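Lumazine protein (Photobacterium kishitanii, PDB 3A35) probably acts as an antenna protein that shifts luciferase bioluminescence to shorter wavelengths, and here binds riboflavin, an analogue of its lumazine chromophore. Local coordinates at residues M42-C47 with V81-R86; G139-S144 with D177-T182; D20-G25 with T71-E76. All coordinates share one frame; numbering follows the deposited sequence. Where two conformers were deposited one is given.

How the contacts relate
From the N terminus, the chain first passes 20-25, the first half of contact 3, and then 42-47, which opens contact 1. Contact 3 closes its loop at 71-76 before contact 1 closes at 81-86, and the two loops therefore cross within the first lumazine-binding repeat and its barrel. Contact 2 follows in series, pairing 139-144 with 177-182 in the second repeat. Contacts 1 and 2 repeat one design, a tight turn laid beside a strand, and they meet where the two repeats face each other: Asn82 ND2 lies 2.8 Å from Asn141 O, and Asn45 O 3.0 Å from Asn179 ND2. Thr71 N of contact 3 also reaches Asn179 OD1, bringing all three together.

Contact 1 of 3, residues M42-C47 with V81-R86; sequences MLVNGC and VNLEVR. With RBF (riboflavin), chain C.
Leu43 and Glu84 form an antiparallel hydrogen-bonded pair, with Val44 and Leu83 the non-hydrogen-bonded pair next to it, and the short strands 42-44 and 81-84 run at 166° with axes 4.9 Å apart. Leu43 N to Glu84 O (2.9 Å) and Glu84 N to Leu43 O (3.0 Å) zip the ladder. Beyond it Asn45 grips the backbone of Asn82 twice. Its N donates to Asn82 O at 2.8 Å, while its side-chain OD1 takes the N-H of Asn82 at 2.9 Å. That second bond is nearly straight (168°), although the donor stands well above the amide plane. Chi1 of -73° sets CG of Asn45 beside the residue's own N, and from there OD1 meets the N-H of Asn82. Water 1 accepts from Gly46 N and makes a weak bond to Asn82 O.

Met42 bends at its end, bringing CE 3.8 Å from Leu83 CB and close to Val85. On the same face Val44 sends one methyl, CG1, to Val81 CG2 (3.8 Å), and the other, CG2, toward Leu83 CD2. Leu43 and Glu84 lie side by side on the other face, where Lys3 N holds the carboxylate.

The type I' turn Val44-Cys47 makes a two-residue beta hairpin of strands 41-44 and 47-55, delivering Cys47 to the riboflavin pocket of this six-stranded antiparallel barrel.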
# COMPACT_ATOMS: atom_id res chain seq x y z
N MET A 42 1.82 -0.88 -11.84
CA MET A 42 1.35 0.19 -10.94
C MET A 42 1.40 -0.30 -9.55
O MET A 42 1.68 -1.56 -9.28
CB MET A 42 -0.08 0.65 -11.28
CG MET A 42 -1.10 -0.55 -11.13
SD MET A 42 -2.81 -0.02 -11.44
CE MET A 42 -3.10 1.08 -10.07
N LEU A 43 1.23 0.61 -8.60
CA LEU A 43 1.20 0.19 -7.17
C LEU A 43 -0.19 -0.12 -6.65
O LEU A 43 -1.11 0.68 -6.76
CB LEU A 43 1.81 1.27 -6.27
CG LEU A 43 3.23 1.67 -6.66
CD1 LEU A 43 3.74 2.60 -5.52
CD2 LEU A 43 4.19 0.49 -6.79
N VAL A 44 -0.28 -1.31 -6.05
CA VAL A 44 -1.52 -1.70 -5.38
C VAL A 44 -1.12 -1.97 -3.92
O VAL A 44 -0.24 -2.80 -3.63
CB VAL A 44 -2.05 -3.02 -5.99
CG1 VAL A 44 -3.37 -3.39 -5.18
CG2 VAL A 44 -2.37 -2.81 -7.43
N ASN A 45 -1.68 -1.15 -3.01
CA ASN A 45 -1.15 -1.18 -1.67
C ASN A 45 0.34 -1.09 -1.58
O ASN A 45 1.06 -1.68 -0.72
CB ASN A 45 -1.57 -2.38 -0.84
CG ASN A 45 -3.02 -2.33 -0.37
OD1 ASN A 45 -3.62 -1.28 -0.26
ND2 ASN A 45 -3.57 -3.50 -0.00
N GLY A 46 0.91 -0.19 -2.44
CA GLY A 46 2.37 0.07 -2.41
C GLY A 46 3.17 -0.99 -3.08
O GLY A 46 4.44 -0.81 -3.22
N CYS A 47 2.57 -2.06 -3.64
CA CYS A 47 3.36 -3.12 -4.27
C CYS A 47 3.25 -2.99 -5.80
O CYS A 47 2.17 -2.94 -6.34
CB CYS A 47 2.71 -4.43 -3.87
SG CYS A 47 3.61 -5.92 -4.45
N VAL A 81 -8.15 -1.38 -1.49
CA VAL A 81 -6.69 -1.34 -1.76
C VAL A 81 -6.33 0.05 -2.29
O VAL A 81 -7.09 0.68 -3.01
CB VAL A 81 -6.23 -2.42 -2.74
CG1 VAL A 81 -6.65 -3.84 -2.13
CG2 VAL A 81 -6.84 -2.20 -4.09
N ASN A 82 -5.14 0.53 -1.96
CA ASN A 82 -4.67 1.83 -2.52
C ASN A 82 -4.16 1.63 -3.90
O ASN A 82 -3.42 0.67 -4.15
CB ASN A 82 -3.56 2.32 -1.60
CG ASN A 82 -4.07 2.67 -0.20
OD1 ASN A 82 -5.28 3.01 -0.07
ND2 ASN A 82 -3.19 2.69 0.77
N LEU A 83 -4.42 2.58 -4.79
CA LEU A 83 -3.93 2.53 -6.20
C LEU A 83 -3.07 3.74 -6.54
O LEU A 83 -3.47 4.88 -6.20
CB LEU A 83 -5.15 2.54 -7.16
CG LEU A 83 -6.14 1.38 -6.90
CD1 LEU A 83 -7.39 1.54 -7.79
CD2 LEU A 83 -5.45 -0.02 -7.12
N GLU A 84 -1.97 3.52 -7.25
CA GLU A 84 -1.17 4.66 -7.76
C GLU A 84 -0.56 4.24 -9.11
O GLU A 84 0.15 3.23 -9.22
CB GLU A 84 -0.07 5.05 -6.85
CG GLU A 84 0.70 6.31 -7.35
CD GLU A 84 1.86 6.69 -6.52
OE1 GLU A 84 2.22 6.13 -5.48
OE2 GLU A 84 2.61 7.59 -7.09
N VAL A 85 -0.90 5.02 -10.14
CA VAL A 85 -0.29 4.83 -11.50
C VAL A 85 0.93 5.72 -11.57
O VAL A 85 1.01 6.75 -10.95
CB VAL A 85 -1.35 5.19 -12.52
CG1 VAL A 85 -0.75 5.09 -13.99
CG2 VAL A 85 -2.53 4.28 -12.38
N ARG A 86 1.94 5.28 -12.25
CA ARG A 86 3.19 6.05 -12.35
C ARG A 86 2.96 7.45 -12.91
O ARG A 86 2.06 7.61 -13.76
CB ARG A 86 4.28 5.36 -13.15
CG ARG A 86 4.08 5.19 -14.54
CD ARG A 86 5.41 4.60 -15.11
NE ARG A 86 5.26 3.18 -14.77
CZ ARG A 86 6.00 2.55 -13.87
NH1 ARG A 86 6.93 3.21 -13.19
NH2 ARG A 86 5.75 1.30 -13.60
N1 RBF C . 4.92 -9.37 -8.16
C2 RBF C . 3.80 -10.09 -8.33
O2 RBF C . 3.44 -10.95 -7.47
N3 RBF C . 2.93 -9.91 -9.40
C4 RBF C . 3.19 -8.93 -10.39
O4 RBF C . 2.39 -8.81 -11.32
C4A RBF C . 4.42 -8.25 -10.22
N5 RBF C . 4.78 -7.32 -11.27
C5A RBF C . 5.98 -6.64 -11.09
C6 RBF C . 6.39 -5.84 -12.17
C7 RBF C . 7.63 -5.17 -11.98
C7M RBF C . 8.10 -4.34 -13.21
C8 RBF C . 8.39 -5.26 -10.85
C8M RBF C . 9.63 -4.48 -10.74
C9 RBF C . 7.94 -6.07 -9.75
C9A RBF C . 6.78 -6.83 -9.93
N10 RBF C . 6.35 -7.74 -8.90
C10 RBF C . 5.21 -8.47 -9.13
C1' RBF C . 7.13 -8.03 -7.78
C2' RBF C . 6.68 -7.41 -6.47
O2' RBF C . 6.58 -5.96 -6.65
C3' RBF C . 7.62 -7.67 -5.41
O3' RBF C . 7.68 -9.19 -5.34
C4' RBF C . 7.10 -7.29 -4.01
O4' RBF C . 7.12 -5.85 -3.88
C5' RBF C . 7.98 -7.86 -2.89
O5' RBF C . 7.44 -7.61 -1.59
O HOH W 1 -0.58 1.88 -3.81

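Contact 2 of 3, residues G139-S144 with D177-T182; sequences GINGVS and DVNVET
Gly139 O is gripped from strand 177-182 by two neighbouring groups: Glu181 N donates to it at 2.8 Å with an almost straight N-H (169°), and Val180 CA offers a longer CA-H...O contact at 3.3 Å. Gly139 N returns a bond to Glu181 O at 2.9 Å, which completes an antiparallel hydrogen-bonded pair. Asn179 O is used in the same double way, by Asn141 N at 2.8 Å and by the CA-H of Ile140. Ile140 and Val180, between these bonds, are the non-hydrogen-bonded pair.

Apolar contact is carried by the two branches of Ile140. CG2, anti to the backbone N, crosses toward Val178 and meets its CB at 3.9 Å. The longer branch lies beside Val180, pointing the same way, and its CD1 comes to 4.0 Å from Val180 CG2. Gly139 has only backbone to set against the extended Glu181, whose carboxylate turns to Thr99 OG1 and Gly100 N, outside the pairing. The ladder stops at Asn141, where the backbone takes positive phi and, with Gly142, forms the type I' turn from Ile140 to Val143. Two bonds between Ile140 and Val143 close the turn.

Strand 137-140 thus lies between strand 143-146, its hairpin partner, and strand 177-182, which pairs on its far side with strand 104-114. Ile140 packs on Ile157 and Tyr159 of strand 154-160, while Val178 and Val180 reach Val108 and Ala106, so this face joins strands across the second repeat.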
# COMPACT_ATOMS: atom_id res chain seq x y z
N GLY A 139 7.01 3.95 3.42
CA GLY A 139 5.73 3.62 2.70
C GLY A 139 4.93 2.58 3.50
O GLY A 139 5.43 1.52 3.81
N ILE A 140 3.67 2.93 3.72
CA ILE A 140 2.72 2.01 4.41
C ILE A 140 1.55 1.90 3.40
O ILE A 140 0.85 2.88 3.10
CB ILE A 140 2.16 2.59 5.73
CG1 ILE A 140 3.35 2.81 6.72
CG2 ILE A 140 1.09 1.64 6.24
CD1 ILE A 140 4.06 1.58 7.07
N ASN A 141 1.35 0.66 2.88
CA ASN A 141 0.36 0.49 1.83
C ASN A 141 0.39 1.49 0.67
O ASN A 141 -0.65 1.83 0.10
CB ASN A 141 -1.07 0.41 2.40
CG ASN A 141 -1.41 -0.78 3.24
OD1 ASN A 141 -2.58 -0.70 3.87
ND2 ASN A 141 -0.69 -1.81 3.21
N GLY A 142 1.63 1.92 0.37
CA GLY A 142 1.75 2.82 -0.76
C GLY A 142 1.62 4.29 -0.40
O GLY A 142 1.71 5.15 -1.30
N VAL A 143 1.37 4.63 0.87
CA VAL A 143 1.39 6.06 1.30
C VAL A 143 2.77 6.33 1.89
O VAL A 143 3.24 5.70 2.81
CB VAL A 143 0.36 6.19 2.39
CG1 VAL A 143 0.38 7.67 2.95
CG2 VAL A 143 -1.07 5.88 1.87
N SER A 144 3.43 7.25 1.18
CA SER A 144 4.77 7.70 1.66
C SER A 144 4.68 8.92 2.66
O SER A 144 3.95 9.89 2.35
CB SER A 144 5.66 8.03 0.47
OG SER A 144 6.95 8.45 1.01
N ASP A 177 -2.76 -5.92 9.24
CA ASP A 177 -1.51 -6.08 8.51
C ASP A 177 -1.41 -5.08 7.40
O ASP A 177 -2.36 -4.69 6.75
CB ASP A 177 -1.33 -7.46 7.95
CG ASP A 177 -1.03 -8.53 9.04
OD1 ASP A 177 -0.73 -8.23 10.21
OD2 ASP A 177 -1.11 -9.71 8.68
N VAL A 178 -0.15 -4.60 7.20
CA VAL A 178 0.17 -3.55 6.16
C VAL A 178 1.44 -3.94 5.44
O VAL A 178 2.31 -4.62 5.97
CB VAL A 178 0.32 -2.18 6.82
CG1 VAL A 178 -0.90 -1.69 7.49
CG2 VAL A 178 1.51 -2.15 7.80
N ASN A 179 1.53 -3.46 4.19
CA ASN A 179 2.78 -3.59 3.38
C ASN A 179 3.70 -2.44 3.72
O ASN A 179 3.30 -1.27 3.61
CB ASN A 179 2.46 -3.47 1.88
CG ASN A 179 1.62 -4.65 1.37
OD1 ASN A 179 1.68 -5.78 1.93
ND2 ASN A 179 0.95 -4.47 0.25
N VAL A 180 4.94 -2.79 4.10
CA VAL A 180 5.95 -1.68 4.40
C VAL A 180 7.01 -1.65 3.35
O VAL A 180 7.56 -2.72 2.92
CB VAL A 180 6.56 -2.02 5.81
CG1 VAL A 180 7.69 -0.97 6.13
CG2 VAL A 180 5.52 -2.16 6.88
N GLU A 181 7.28 -0.41 2.90
CA GLU A 181 8.42 -0.18 1.98
C GLU A 181 9.34 0.76 2.77
O GLU A 181 9.00 1.89 3.09
CB GLU A 181 8.09 0.44 0.62
CG GLU A 181 9.37 0.62 -0.19
CD GLU A 181 9.17 1.00 -1.53
OE1 GLU A 181 8.11 1.03 -2.13
OE2 GLU A 181 10.23 1.42 -2.12
N THR A 182 10.52 0.25 3.13
CA THR A 182 11.53 1.12 3.74
C THR A 182 12.37 1.77 2.62
O THR A 182 12.61 1.19 1.54
CB THR A 182 12.44 0.34 4.68
OG1 THR A 182 13.08 -0.67 3.90
CG2 THR A 182 11.59 -0.31 5.80

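Contact 3 of 3, residues D20-G25 with T71-E76; sequences DTQRHG and TFRELE
Gln22 and Arg73 share the only direct hydrogen bond between the segments, from Gln22 NE2 to Arg73 O at 3.2 Å, on a carbonyl lone pair and close to the amide plane. The orientation of that amide is fixed from its other end: His24 NE2, from the same strand, donates to Gln22 OE1 at 2.8 Å, virtually straight (177°) and within the imidazole plane. Water 2 lies 2.9 Å from Gln22 OE1 and close to Leu75 O as well, but more acceptors surround it than it has protons, so its bonds cannot all be assigned.

The aromatic contact is an offset edge-to-face one. The edge of Phe72 is turned toward the His24 face, with centroids 5.8 Å apart and planes at 81°, and Phe72 CD1 is 4.1 Å from His24 ND1. At the rim of the imidazole, in its plane, Phe72 O approaches CE1 to 3.4 Å. Because NE2 gives its proton to an amide oxygen, a neutral ring would probably leave the buried ND1, which has no polar partner, unprotonated.

Strand 22-27 runs between strands 8-17 and 58-63, and Ile15 and Ile63 from these press on His24. The loop 71-76, with its short 3-10 turn, lies across from it, and Phe72 reaches on to Cys47 and Leu49 of strand 47-55.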
# COMPACT_ATOMS: atom_id res chain seq x y z
N ASP A 20 0.33 -21.12 -4.44
CA ASP A 20 1.46 -20.19 -4.35
C ASP A 20 1.22 -18.98 -5.27
O ASP A 20 2.12 -18.17 -5.56
CB ASP A 20 2.82 -20.89 -4.55
CG ASP A 20 2.91 -21.55 -5.90
OD1 ASP A 20 1.86 -21.55 -6.63
OD2 ASP A 20 4.02 -22.06 -6.23
N THR A 21 -0.01 -18.79 -5.73
CA THR A 21 -0.29 -17.57 -6.51
C THR A 21 -1.74 -17.30 -6.18
O THR A 21 -2.54 -18.23 -5.74
CB THR A 21 -0.03 -17.73 -8.01
OG1 THR A 21 -0.27 -16.57 -8.86
CG2 THR A 21 -0.74 -18.85 -8.62
N GLN A 22 -2.13 -16.04 -6.41
CA GLN A 22 -3.56 -15.70 -6.39
C GLN A 22 -3.84 -14.74 -7.48
O GLN A 22 -3.01 -13.84 -7.76
CB GLN A 22 -3.95 -15.05 -5.08
CG GLN A 22 -3.87 -15.99 -3.90
CD GLN A 22 -4.25 -15.41 -2.59
OE1 GLN A 22 -4.60 -14.22 -2.49
NE2 GLN A 22 -4.37 -16.24 -1.55
N ARG A 23 -5.03 -14.75 -8.05
CA ARG A 23 -5.44 -13.71 -8.99
C ARG A 23 -6.52 -12.90 -8.36
O ARG A 23 -7.56 -13.45 -7.92
CB ARG A 23 -5.88 -14.31 -10.36
CG ARG A 23 -6.48 -13.26 -11.27
CD ARG A 23 -6.67 -13.73 -12.70
NE ARG A 23 -5.37 -14.09 -13.28
CZ ARG A 23 -5.28 -14.63 -14.51
NH1 ARG A 23 -6.39 -14.91 -15.19
NH2 ARG A 23 -4.09 -15.02 -14.94
N HIS A 24 -6.28 -11.58 -8.25
CA HIS A 24 -7.22 -10.70 -7.67
C HIS A 24 -7.83 -9.80 -8.76
O HIS A 24 -7.06 -9.16 -9.57
CB HIS A 24 -6.56 -9.76 -6.66
CG HIS A 24 -6.15 -10.44 -5.41
ND1 HIS A 24 -6.11 -9.83 -4.20
CD2 HIS A 24 -5.80 -11.75 -5.18
CE1 HIS A 24 -5.71 -10.68 -3.26
NE2 HIS A 24 -5.48 -11.87 -3.83
N GLY A 25 -9.19 -9.72 -8.82
CA GLY A 25 -9.87 -8.81 -9.68
C GLY A 25 -10.33 -7.63 -8.83
O GLY A 25 -11.07 -7.90 -7.84
N THR A 71 0.54 -8.40 2.02
CA THR A 71 -0.74 -8.80 2.64
C THR A 71 -1.68 -9.50 1.71
O THR A 71 -2.79 -9.94 2.17
CB THR A 71 -1.35 -7.57 3.31
OG1 THR A 71 -1.61 -6.66 2.26
CG2 THR A 71 -0.43 -6.99 4.33
N PHE A 72 -1.40 -9.52 0.39
CA PHE A 72 -2.44 -9.99 -0.54
C PHE A 72 -3.04 -11.39 -0.22
O PHE A 72 -4.27 -11.52 -0.32
CB PHE A 72 -1.88 -10.04 -1.94
CG PHE A 72 -1.63 -8.67 -2.52
CD1 PHE A 72 -2.70 -7.90 -2.93
CD2 PHE A 72 -0.36 -8.14 -2.59
CE1 PHE A 72 -2.44 -6.62 -3.49
CE2 PHE A 72 -0.12 -6.87 -3.13
CZ PHE A 72 -1.15 -6.10 -3.55
N ARG A 73 -2.21 -12.25 0.33
CA ARG A 73 -2.60 -13.67 0.51
C ARG A 73 -3.79 -13.69 1.39
O ARG A 73 -4.69 -14.59 1.16
CB ARG A 73 -1.37 -14.40 1.07
CG ARG A 73 -1.58 -15.94 1.40
CD ARG A 73 -0.30 -16.62 1.74
NE ARG A 73 0.64 -15.82 2.56
CZ ARG A 73 1.97 -15.95 2.51
NH1 ARG A 73 2.46 -16.85 1.67
NH2 ARG A 73 2.77 -15.24 3.29
N GLU A 74 -3.85 -12.76 2.36
CA GLU A 74 -4.95 -12.78 3.38
C GLU A 74 -5.99 -11.78 3.14
O GLU A 74 -6.87 -11.65 3.97
CB GLU A 74 -4.40 -12.46 4.74
CG GLU A 74 -4.52 -13.49 5.77
CD GLU A 74 -3.29 -14.24 5.82
OE1 GLU A 74 -3.09 -14.93 4.79
OE2 GLU A 74 -2.54 -14.13 6.85
N LEU A 75 -5.96 -11.04 2.06
CA LEU A 75 -7.06 -10.13 1.85
C LEU A 75 -8.33 -10.91 1.39
O LEU A 75 -8.29 -12.06 0.97
CB LEU A 75 -6.66 -9.04 0.79
CG LEU A 75 -5.44 -8.15 1.13
CD1 LEU A 75 -5.25 -7.21 -0.06
CD2 LEU A 75 -5.70 -7.46 2.36
N GLU A 76 -9.44 -10.17 1.47
CA GLU A 76 -10.77 -10.71 1.24
C GLU A 76 -11.52 -9.89 0.26
O GLU A 76 -11.37 -8.66 0.13
CB GLU A 76 -11.55 -10.65 2.60
CG GLU A 76 -10.86 -11.52 3.71
CD GLU A 76 -10.96 -13.03 3.48
OE1 GLU A 76 -10.32 -13.70 4.34
OE2 GLU A 76 -11.61 -13.56 2.52
O HOH W 2 -6.79 -13.66 -0.68